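Local atomic coordinates of antifreeze protein (PDB entry 3P4G), a protein that binds ice as a hyperactive, calcium-dependent antifreeze protein built as a right-handed beta-helix. Residues G55-S60 and G82-Y87; T100-I105 and T119-V124; F284-Q289 and V308-V313. One frame throughout, in Å; residues are numbered along the deposited sequence. Where two conformers were deposited one is given.

Contact 1 of 3, residues G55-S60 and G82-Y87. With CA (calcium ion), chain F; CA (calcium ion), chain G; CA (calcium ion), chain E.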
loop_
_atom_site.group_PDB
_atom_site.type_symbol
_atom_site.label_atom_id
_atom_site.label_comp_id
_atom_site.label_asym_id
_atom_site.label_seq_id
_atom_site.Cartn_x
_atom_site.Cartn_y
_atom_site.Cartn_z
ATOM N N GLY A 55 -6.413 -30.194 1.400
ATOM C CA GLY A 55 -5.981 -30.341 2.780
ATOM C C GLY A 55 -5.331 -29.064 3.267
ATOM O O GLY A 55 -4.920 -28.206 2.476
ATOM N N ASP A 56 -5.221 -28.959 4.574
ATOM C CA ASP A 56 -4.573 -27.788 5.185
ATOM C C ASP A 56 -3.097 -28.192 5.391
ATOM O O ASP A 56 -2.754 -28.913 6.340
ATOM C CB ASP A 56 -5.240 -27.501 6.525
ATOM C CG ASP A 56 -6.720 -27.123 6.394
ATOM O OD1 ASP A 56 -7.165 -26.712 5.297
ATOM O OD2 ASP A 56 -7.443 -27.275 7.420
ATOM N N ASP A 57 -2.252 -27.743 4.466
ATOM C CA ASP A 57 -0.879 -28.249 4.332
ATOM C C ASP A 57 0.095 -27.246 4.922
ATOM O O ASP A 57 -0.105 -26.032 4.841
ATOM C CB ASP A 57 -0.542 -28.406 2.850
ATOM C CG ASP A 57 -1.528 -29.319 2.122
ATOM O OD1 ASP A 57 -1.651 -30.530 2.473
ATOM O OD2 ASP A 57 -2.176 -28.833 1.189
ATOM N N LYS A 58 1.206 -27.755 5.429
ATOM C CA LYS A 58 2.281 -26.911 5.910
ATOM C C LYS A 58 3.496 -27.287 5.066
ATOM O O LYS A 58 3.782 -28.483 4.859
ATOM C CB LYS A 58 2.623 -27.181 7.387
ATOM C CG LYS A 58 3.801 -26.250 7.873
ATOM C CD LYS A 58 3.825 -26.125 9.415
ATOM C CE LYS A 58 5.085 -25.366 9.935
ATOM N NZ LYS A 58 5.108 -25.457 11.447
ATOM N N VAL A 59 4.155 -26.265 4.535
ATOM C CA VAL A 59 5.394 -26.421 3.751
ATOM C C VAL A 59 6.465 -25.462 4.315
ATOM O O VAL A 59 6.195 -24.273 4.550
ATOM C CB VAL A 59 5.160 -26.117 2.249
ATOM C CG1 VAL A 59 6.516 -26.134 1.540
ATOM C CG2 VAL A 59 4.187 -27.119 1.577
ATOM N N SER A 60 7.674 -25.989 4.534
ATOM C CA SER A 60 8.760 -25.209 5.117
ATOM C C SER A 60 10.002 -25.514 4.317
ATOM O O SER A 60 10.385 -26.673 4.159
ATOM C CB SER A 60 8.981 -25.574 6.587
ATOM O OG SER A 60 7.782 -25.460 7.326
ATOM N N GLY A 82 -7.623 -25.255 0.636
ATOM C CA GLY A 82 -7.273 -25.470 2.044
ATOM C C GLY A 82 -6.685 -24.239 2.695
ATOM O O GLY A 82 -6.257 -23.302 2.005
ATOM N N ASN A 83 -6.660 -24.270 4.027
ATOM C CA ASN A 83 -6.024 -23.207 4.833
ATOM C C ASN A 83 -4.545 -23.623 5.050
ATOM O O ASN A 83 -4.240 -24.422 5.958
ATOM C CB ASN A 83 -6.725 -23.110 6.205
ATOM C CG ASN A 83 -8.197 -22.717 6.108
ATOM O OD1 ASN A 83 -8.647 -22.001 5.190
ATOM N ND2 ASN A 83 -8.971 -23.194 7.077
ATOM N N ASP A 84 -3.652 -23.139 4.186
ATOM C CA ASP A 84 -2.260 -23.649 4.094
ATOM C C ASP A 84 -1.260 -22.719 4.734
ATOM O O ASP A 84 -1.513 -21.506 4.812
ATOM C CB ASP A 84 -1.896 -23.883 2.639
ATOM C CG ASP A 84 -2.882 -24.824 1.938
ATOM O OD1 ASP A 84 -2.957 -26.049 2.268
ATOM O OD2 ASP A 84 -3.626 -24.359 1.055
ATOM N N GLN A 85 -0.111 -23.265 5.143
ATOM C CA GLN A 85 0.880 -22.440 5.869
ATOM C C GLN A 85 2.230 -22.692 5.231
ATOM O O GLN A 85 2.678 -23.858 5.155
ATOM C CB GLN A 85 0.905 -22.878 7.312
ATOM C CG GLN A 85 1.731 -21.945 8.216
ATOM C CD GLN A 85 1.604 -22.332 9.686
ATOM O OE1 GLN A 85 0.543 -22.765 10.131
ATOM N NE2 GLN A 85 2.695 -22.187 10.436
ATOM N N LEU A 86 2.844 -21.626 4.740
ATOM C CA LEU A 86 4.123 -21.709 4.018
ATOM C C LEU A 86 5.190 -20.904 4.686
ATOM O O LEU A 86 4.958 -19.751 5.103
ATOM C CB LEU A 86 3.923 -21.277 2.548
ATOM C CG LEU A 86 5.212 -21.062 1.733
ATOM C CD1 LEU A 86 5.972 -22.405 1.618
ATOM C CD2 LEU A 86 4.827 -20.531 0.336
ATOM N N TYR A 87 6.380 -21.513 4.840
ATOM C CA TYR A 87 7.533 -20.785 5.329
ATOM C C TYR A 87 8.634 -20.984 4.286
ATOM O O TYR A 87 8.872 -22.101 3.860
ATOM C CB TYR A 87 7.978 -21.363 6.663
ATOM C CG TYR A 87 9.305 -20.777 7.136
ATOM C CD1 TYR A 87 9.357 -19.516 7.725
ATOM C CD2 TYR A 87 10.487 -21.496 6.992
ATOM C CE1 TYR A 87 10.581 -18.983 8.147
ATOM C CE2 TYR A 87 11.708 -20.980 7.427
ATOM C CZ TYR A 87 11.740 -19.741 8.009
ATOM O OH TYR A 87 12.945 -19.201 8.419
HETATM CA CA CA F . -3.797 -27.300 0.510
HETATM CA CA CA G . -4.920 -22.614 0.182
HETATM CA CA CA E . -2.457 -31.961 0.853
HETATM O O HOH W 1 -7.545 -25.077 8.945
#
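Gly-55, Asp-57 and Asp-84 meet on one calcium ion held between two successive coils: Gly-55 O, Asp-57 OD2 and Asp-84 OD1 bind it, the last at 2.3 Å. The carbonyl oxygens of Leu-53, Met-79 and Thr-81 complete its six protein ligands. The shared cation accounts for the close approach of Asp-57 OD2 to Asp-84 OD1, 3.1 Å. These carboxylates lie side by side and point the same way, their planes only 4° apart. Each bridges two metals: Asp-57 OD1 reaches the preceding calcium, Asp-84 OD2 the following one together with Gly-82 O. Asp-84 OD1 is gripped twice, by the metal and, on its anti lone pair, by Asp-57 N at 2.9 Å; Asp-84 CG stands anti to the carbonyl carbon (chi1 -56°), beside its own backbone N. Repeated coil after coil, this sharing of aspartates forms the file of calcium ions along one edge of the right-handed beta-helix, resembling the calcium-binding turns of RTX proteins. Glycine is required at Gly-82, since a CB there would clash with Gly-55 O. In the second shell, Asn-83 N donates to Asp-56 OD1 at 2.8 Å, approaching 47° above the carboxylate plane. Asp-56 OD2 takes a hydrogen bond from a water that in turn accepts from Asn-83 ND2, while Asn-83 OD1 probably accepts the backbone N-H of Asn-102 in the next coil. Beyond the turn the backbones run as parallel strands, joined by Gln-85 N to Asp-57 O, Val-59 N to Gln-85 O and Tyr-87 N to Val-59 O. On their inward face Val-59 CG1 packs against Leu-86 CD1 at 3.8 Å, and Met-79 touches both side chains. On the outer face Lys-58 and Gln-85 extend alongside each other, Lys-58 CE lying 4.0 Å from Gln-85 NE2.

Contact 2 of 3, residues T100-I105 and T119-V124. With CA (calcium ion), chain H; CA (calcium ion), chain I; CA (calcium ion), chain G.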
loop_
_atom_site.group_PDB
_atom_site.type_symbol
_atom_site.label_atom_id
_atom_site.label_comp_id
_atom_site.label_asym_id
_atom_site.label_seq_id
_atom_site.Cartn_x
_atom_site.Cartn_y
_atom_site.Cartn_z
ATOM N N THR A 100 -7.280 -21.094 -2.969
ATOM C CA THR A 100 -8.413 -20.831 -2.088
ATOM C C THR A 100 -8.040 -21.164 -0.624
ATOM O O THR A 100 -7.019 -21.819 -0.349
ATOM C CB THR A 100 -9.672 -21.611 -2.507
ATOM O OG1 THR A 100 -9.489 -23.017 -2.258
ATOM C CG2 THR A 100 -10.006 -21.409 -3.993
ATOM N N GLY A 101 -8.839 -20.658 0.311
ATOM C CA GLY A 101 -8.587 -20.906 1.730
ATOM C C GLY A 101 -7.909 -19.698 2.382
ATOM O O GLY A 101 -7.374 -18.819 1.701
ATOM N N ASN A 102 -7.880 -19.705 3.702
ATOM C CA ASN A 102 -7.269 -18.636 4.517
ATOM C C ASN A 102 -5.827 -19.039 4.777
ATOM O O ASN A 102 -5.545 -19.848 5.667
ATOM C CB ASN A 102 -7.975 -18.490 5.836
ATOM C CG ASN A 102 -9.460 -18.199 5.677
ATOM O OD1 ASN A 102 -9.856 -17.389 4.837
ATOM N ND2 ASN A 102 -10.285 -18.834 6.503
ATOM N N ASP A 103 -4.960 -18.563 3.899
ATOM C CA ASP A 103 -3.547 -19.032 3.833
ATOM C C ASP A 103 -2.568 -18.075 4.546
ATOM O O ASP A 103 -2.771 -16.830 4.565
ATOM C CB ASP A 103 -3.143 -19.156 2.369
ATOM C CG ASP A 103 -3.985 -20.154 1.622
ATOM O OD1 ASP A 103 -3.943 -21.364 1.931
ATOM O OD2 ASP A 103 -4.748 -19.762 0.703
ATOM N N GLU A 104 -1.472 -18.655 5.045
ATOM C CA GLU A 104 -0.485 -17.912 5.829
ATOM C C GLU A 104 0.846 -18.154 5.140
ATOM O O GLU A 104 1.259 -19.303 5.001
ATOM C CB GLU A 104 -0.500 -18.408 7.268
ATOM C CG GLU A 104 0.523 -17.727 8.116
ATOM C CD GLU A 104 0.273 -17.830 9.625
ATOM O OE1 GLU A 104 -0.787 -18.287 10.109
ATOM O OE2 GLU A 104 1.182 -17.396 10.364
ATOM N N ILE A 105 1.461 -17.084 4.641
ATOM C CA ILE A 105 2.768 -17.182 3.898
ATOM C C ILE A 105 3.815 -16.325 4.640
ATOM O O ILE A 105 3.552 -15.165 5.008
ATOM C CB ILE A 105 2.637 -16.667 2.486
ATOM C CG1 ILE A 105 1.734 -17.588 1.646
ATOM C CG2 ILE A 105 4.014 -16.613 1.807
ATOM C CD1 ILE A 105 1.455 -17.012 0.236
ATOM N N THR A 119 -8.303 -16.351 -3.182
ATOM C CA THR A 119 -9.492 -16.120 -2.357
ATOM C C THR A 119 -9.124 -16.514 -0.895
ATOM O O THR A 119 -8.049 -17.076 -0.602
ATOM C CB THR A 119 -10.691 -16.950 -2.821
ATOM O OG1 THR A 119 -10.441 -18.324 -2.517
ATOM C CG2 THR A 119 -10.943 -16.772 -4.391
ATOM N N GLY A 120 -9.973 -16.095 0.033
ATOM C CA GLY A 120 -9.698 -16.324 1.455
ATOM C C GLY A 120 -9.003 -15.132 2.092
ATOM O O GLY A 120 -8.442 -14.245 1.392
ATOM N N ASN A 121 -8.982 -15.159 3.418
ATOM C CA ASN A 121 -8.413 -14.083 4.247
ATOM C C ASN A 121 -6.962 -14.494 4.527
ATOM O O ASN A 121 -6.688 -15.293 5.425
ATOM C CB ASN A 121 -9.197 -13.928 5.546
ATOM C CG ASN A 121 -10.663 -13.646 5.274
ATOM O OD1 ASN A 121 -11.024 -12.562 4.819
ATOM N ND2 ASN A 121 -11.504 -14.632 5.524
ATOM N N ASP A 122 -6.087 -13.991 3.678
ATOM C CA ASP A 122 -4.691 -14.485 3.675
ATOM C C ASP A 122 -3.756 -13.553 4.435
ATOM O O ASP A 122 -3.959 -12.345 4.436
ATOM C CB ASP A 122 -4.175 -14.606 2.265
ATOM C CG ASP A 122 -5.091 -15.511 1.391
ATOM O OD1 ASP A 122 -5.184 -16.741 1.650
ATOM O OD2 ASP A 122 -5.742 -15.009 0.472
ATOM N N GLU A 123 -2.659 -14.123 4.923
ATOM C CA GLU A 123 -1.651 -13.363 5.683
ATOM C C GLU A 123 -0.328 -13.590 4.962
ATOM O O GLU A 123 0.104 -14.762 4.839
ATOM C CB GLU A 123 -1.608 -13.893 7.124
ATOM C CG GLU A 123 -0.716 -13.096 8.039
ATOM C CD GLU A 123 -0.996 -13.281 9.562
ATOM O OE1 GLU A 123 -2.110 -13.700 10.072
ATOM O OE2 GLU A 123 -0.026 -12.963 10.286
ATOM N N VAL A 124 0.256 -12.525 4.393
ATOM C CA VAL A 124 1.511 -12.660 3.597
ATOM C C VAL A 124 2.575 -11.781 4.238
ATOM O O VAL A 124 2.338 -10.567 4.426
ATOM C CB VAL A 124 1.298 -12.254 2.110
ATOM C CG1 VAL A 124 2.599 -12.430 1.250
ATOM C CG2 VAL A 124 0.201 -13.078 1.484
HETATM CA CA CA H . -6.071 -17.988 -0.110
HETATM CA CA CA I . -7.136 -13.278 -0.299
HETATM CA CA CA G . -4.920 -22.614 0.182
HETATM O O HOH W 2 1.041 -14.789 11.487
#
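The amides of Asn-102 and Asn-121 lie side by side, pointing the same way with their planes 30° apart. Asn-102 OD1 receives Asn-121 N at 2.8 Å, the donor tilted 15° from the carbonyl plane, and also a weak bond from Asn-121 ND2 at 3.3 Å. Asn-121 has its strongest polar partner in Asn-140 of the following coil. The carboxylates of Asp-103 and Asp-122 are the other flat pair: Asp-122 OD1 meets Asp-103 N on its anti side at 2.9 Å, a little out of the carboxylate plane. Asp-103 OD2, Asp-122 OD1, Gly-101 O and Thr-119 O all bind one calcium ion, Thr-119 O at 2.2 Å, with Gly-99 and Ala-117 as the remaining ligands. Gly-120 has no CB, and one would lie 1.9 Å from Gly-101 O. The Thr-119 side chain holds OG1 between its backbone N and carbonyl carbon (chi1 70°), which sets that oxygen against Thr-100 CA at 3.3 Å. The two threonines stand alongside each other, in step with the two asparagines; such matched rows of Thr and Asn on the calcium-bound turns of a beta-helix are consistent with the regular surface that holds ordered water and binds ice. Where the strands begin, Glu-123 N to Asp-103 O and Ile-105 N to Glu-123 O continue the parallel pairing, with Ile-105 and Val-124 turned inward. Outward, Glu-104 OE2 and Glu-123 OE2 stand 4.6 Å apart. The negative charge of the aspartates is probably offset by the calcium ions, so that the turn's close-packed oxygens depend on the metal, whereas the two glutamates, which share no calcium ion with each other here, are likely to repel each other and may hold protons more readily than isolated ones.

Contact 3 of 3, residues F284-Q289 and V308-V313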
loop_
_atom_site.group_PDB
_atom_site.type_symbol
_atom_site.label_atom_id
_atom_site.label_comp_id
_atom_site.label_asym_id
_atom_site.label_seq_id
_atom_site.Cartn_x
_atom_site.Cartn_y
_atom_site.Cartn_z
ATOM N N PHE A 284 1.739 26.653 9.276
ATOM C CA PHE A 284 3.090 27.241 9.197
ATOM C C PHE A 284 3.106 28.775 9.047
ATOM O O PHE A 284 4.144 29.412 9.276
ATOM C CB PHE A 284 3.856 26.580 8.040
ATOM C CG PHE A 284 5.352 26.892 7.983
ATOM C CD1 PHE A 284 6.253 26.206 8.779
ATOM C CD2 PHE A 284 5.846 27.850 7.075
ATOM C CE1 PHE A 284 7.642 26.465 8.690
ATOM C CE2 PHE A 284 7.219 28.128 6.981
ATOM C CZ PHE A 284 8.112 27.401 7.789
ATOM N N TYR A 285 1.966 29.356 8.695
ATOM C CA TYR A 285 1.887 30.783 8.363
ATOM C C TYR A 285 0.966 31.505 9.315
ATOM O O TYR A 285 -0.152 31.051 9.564
ATOM C CB TYR A 285 1.336 30.946 6.944
ATOM C CG TYR A 285 2.186 30.290 5.887
ATOM C CD1 TYR A 285 1.929 28.949 5.466
ATOM C CD2 TYR A 285 3.244 31.000 5.294
ATOM C CE1 TYR A 285 2.694 28.366 4.476
ATOM C CE2 TYR A 285 4.026 30.422 4.320
ATOM C CZ TYR A 285 3.756 29.098 3.925
ATOM O OH TYR A 285 4.518 28.541 2.951
ATOM N N THR A 286 1.434 32.624 9.855
ATOM C CA THR A 286 0.568 33.466 10.681
ATOM C C THR A 286 -0.187 34.467 9.802
ATOM O O THR A 286 0.184 34.656 8.644
ATOM C CB THR A 286 1.378 34.234 11.757
ATOM O OG1 THR A 286 2.403 35.020 11.136
ATOM C CG2 THR A 286 2.074 33.267 12.733
ATOM N N LYS A 287 -1.212 35.127 10.347
ATOM C CA LYS A 287 -1.932 36.152 9.578
ATOM C C LYS A 287 -0.998 37.154 8.882
ATOM O O LYS A 287 -1.196 37.488 7.717
ATOM C CB LYS A 287 -2.917 36.919 10.454
ATOM C CG LYS A 287 -4.195 36.225 10.659
ATOM C CD LYS A 287 -5.129 37.106 11.450
ATOM C CE LYS A 287 -6.433 36.381 11.773
ATOM N NZ LYS A 287 -7.345 37.385 12.373
ATOM N N GLU A 288 0.033 37.580 9.609
ATOM C CA GLU A 288 1.027 38.556 9.137
ATOM C C GLU A 288 1.683 38.118 7.836
ATOM O O GLU A 288 1.783 38.918 6.909
ATOM C CB GLU A 288 2.078 38.821 10.240
ATOM C CG GLU A 288 3.384 39.519 9.784
ATOM C CD GLU A 288 3.235 41.015 9.514
ATOM O OE1 GLU A 288 4.190 41.603 8.940
ATOM O OE2 GLU A 288 2.180 41.609 9.858
ATOM N N GLN A 289 2.103 36.845 7.772
ATOM C CA GLN A 289 2.694 36.273 6.553
ATOM C C GLN A 289 1.677 36.151 5.443
ATOM O O GLN A 289 1.945 36.537 4.304
ATOM C CB GLN A 289 3.265 34.881 6.813
ATOM C CG GLN A 289 4.650 34.855 7.359
ATOM C CD GLN A 289 4.636 34.777 8.845
ATOM O OE1 GLN A 289 4.951 35.770 9.527
ATOM N NE2 GLN A 289 4.250 33.598 9.382
ATOM N N VAL A 308 -5.225 30.043 9.653
ATOM C CA VAL A 308 -3.743 30.164 9.706
ATOM C C VAL A 308 -3.294 29.929 11.140
ATOM O O VAL A 308 -4.119 29.563 11.983
ATOM C CB VAL A 308 -3.244 31.496 9.077
ATOM C CG1 VAL A 308 -3.595 31.541 7.576
ATOM C CG2 VAL A 308 -3.844 32.718 9.787
ATOM N N SER A 309 -2.002 30.130 11.446
ATOM C CA SER A 309 -1.513 29.625 12.755
ATOM C C SER A 309 -2.124 30.345 13.949
ATOM O O SER A 309 -2.237 29.773 15.056
ATOM C CB SER A 309 0.011 29.717 12.839
ATOM O OG SER A 309 0.389 31.078 12.864
ATOM N N ASP A 310 -2.482 31.611 13.744
ATOM C CA ASP A 310 -2.961 32.457 14.831
ATOM C C ASP A 310 -4.352 33.049 14.563
ATOM O O ASP A 310 -4.708 34.119 15.083
ATOM C CB ASP A 310 -1.929 33.554 15.157
ATOM C CG ASP A 310 -1.675 34.524 13.974
ATOM O OD1 ASP A 310 -2.060 34.214 12.819
ATOM O OD2 ASP A 310 -1.107 35.620 14.223
ATOM N N GLY A 311 -5.140 32.374 13.737
ATOM C CA GLY A 311 -6.548 32.800 13.578
ATOM C C GLY A 311 -7.172 32.386 12.264
ATOM O O GLY A 311 -6.636 31.549 11.577
ATOM N N VAL A 312 -8.305 32.996 11.932
ATOM C CA VAL A 312 -9.096 32.640 10.761
ATOM C C VAL A 312 -8.987 33.764 9.725
ATOM O O VAL A 312 -9.075 34.960 10.086
ATOM C CB VAL A 312 -10.592 32.463 11.141
ATOM C CG1 VAL A 312 -11.449 32.280 9.877
ATOM C CG2 VAL A 312 -10.756 31.278 12.086
ATOM N N VAL A 313 -8.787 33.408 8.457
ATOM C CA VAL A 313 -8.716 34.421 7.393
ATOM C C VAL A 313 -9.846 34.329 6.380
ATOM O O VAL A 313 -10.108 35.277 5.624
ATOM C CB VAL A 313 -7.325 34.499 6.694
ATOM C CG1 VAL A 313 -6.258 34.961 7.719
ATOM C CG2 VAL A 313 -6.973 33.172 6.054
HETATM O O HOH W 3 0.084 37.437 12.585
#
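Tyr-285 O accepts Ser-309 N at 2.8 Å, the donor tilted 26° from the carbonyl plane, and Val-308 CB closes on the same oxygen at 3.2 Å. Further along, Asp-310 OD1 takes the N-H of Lys-287, the first residue of helix 287-290, at 2.8 Å, on its syn side and 17° out of the carboxylate plane. A carboxylate at this helix start would probably be favoured by the helix dipole. These two bonds clamp the type I beta turn of 308-311 against the chain leading into the helix. Apolar packing adjoins these bonds: the Lys-287 and Val-308 side chains cross at about a right angle, with Lys-287 CG 3.6 Å from Val-308 CG2, and Val-313 CG1 meets the same methylene at 3.8 Å. An alanine in place of Lys-287 would probably leave these two valine methyls without their aliphatic cover, while the backbone bond to Asp-310 could remain. Past CG the extended lysine passes Val-312, Lys-287 CE lying 3.4 Å from Val-312 O; the looser part is its end, where Lys-287 NZ is 6.2 Å from Asp-310 OD1, too far for a salt bridge. Gly-311 permits this passage, because a CB there would clash with Lys-287 CE. On the solvent side a water donates to OD2 of the exposed Asp-310 and accepts from Glu-288 N. Within the C-terminal end of the beta-helix, strand 311-314 folds back antiparallel on 305-308, Val-313 sharing a backbone hydrogen bond with Ile-306. Tyr-290 of the helix touches both Val-308 and Val-313, and Tyr-285 OH bonds to Leu-267 N, tying the segment that enters helix 287-290 to a neighbouring coil.

Overall arrangement
Contacts 1 and 2 are neighbours, centres 10 Å apart, and come in series along the chain before contact 3. Strands 85-88 and 104-107 lie side by side on the same face of the beta-helix, where Leu-86 N probably bonds to Glu-104 O at 2.8 Å; both contacts also touch one calcium ion. Contact 3 lies on the opposite side of the chain's centre, its centre 58 Å from that of contact 1 and 50 Å from that of contact 2. The first two thus sample the repeating metal-bound coils, whereas the third lies at the C-terminal end, where helices and an antiparallel strand follow the parallel coils.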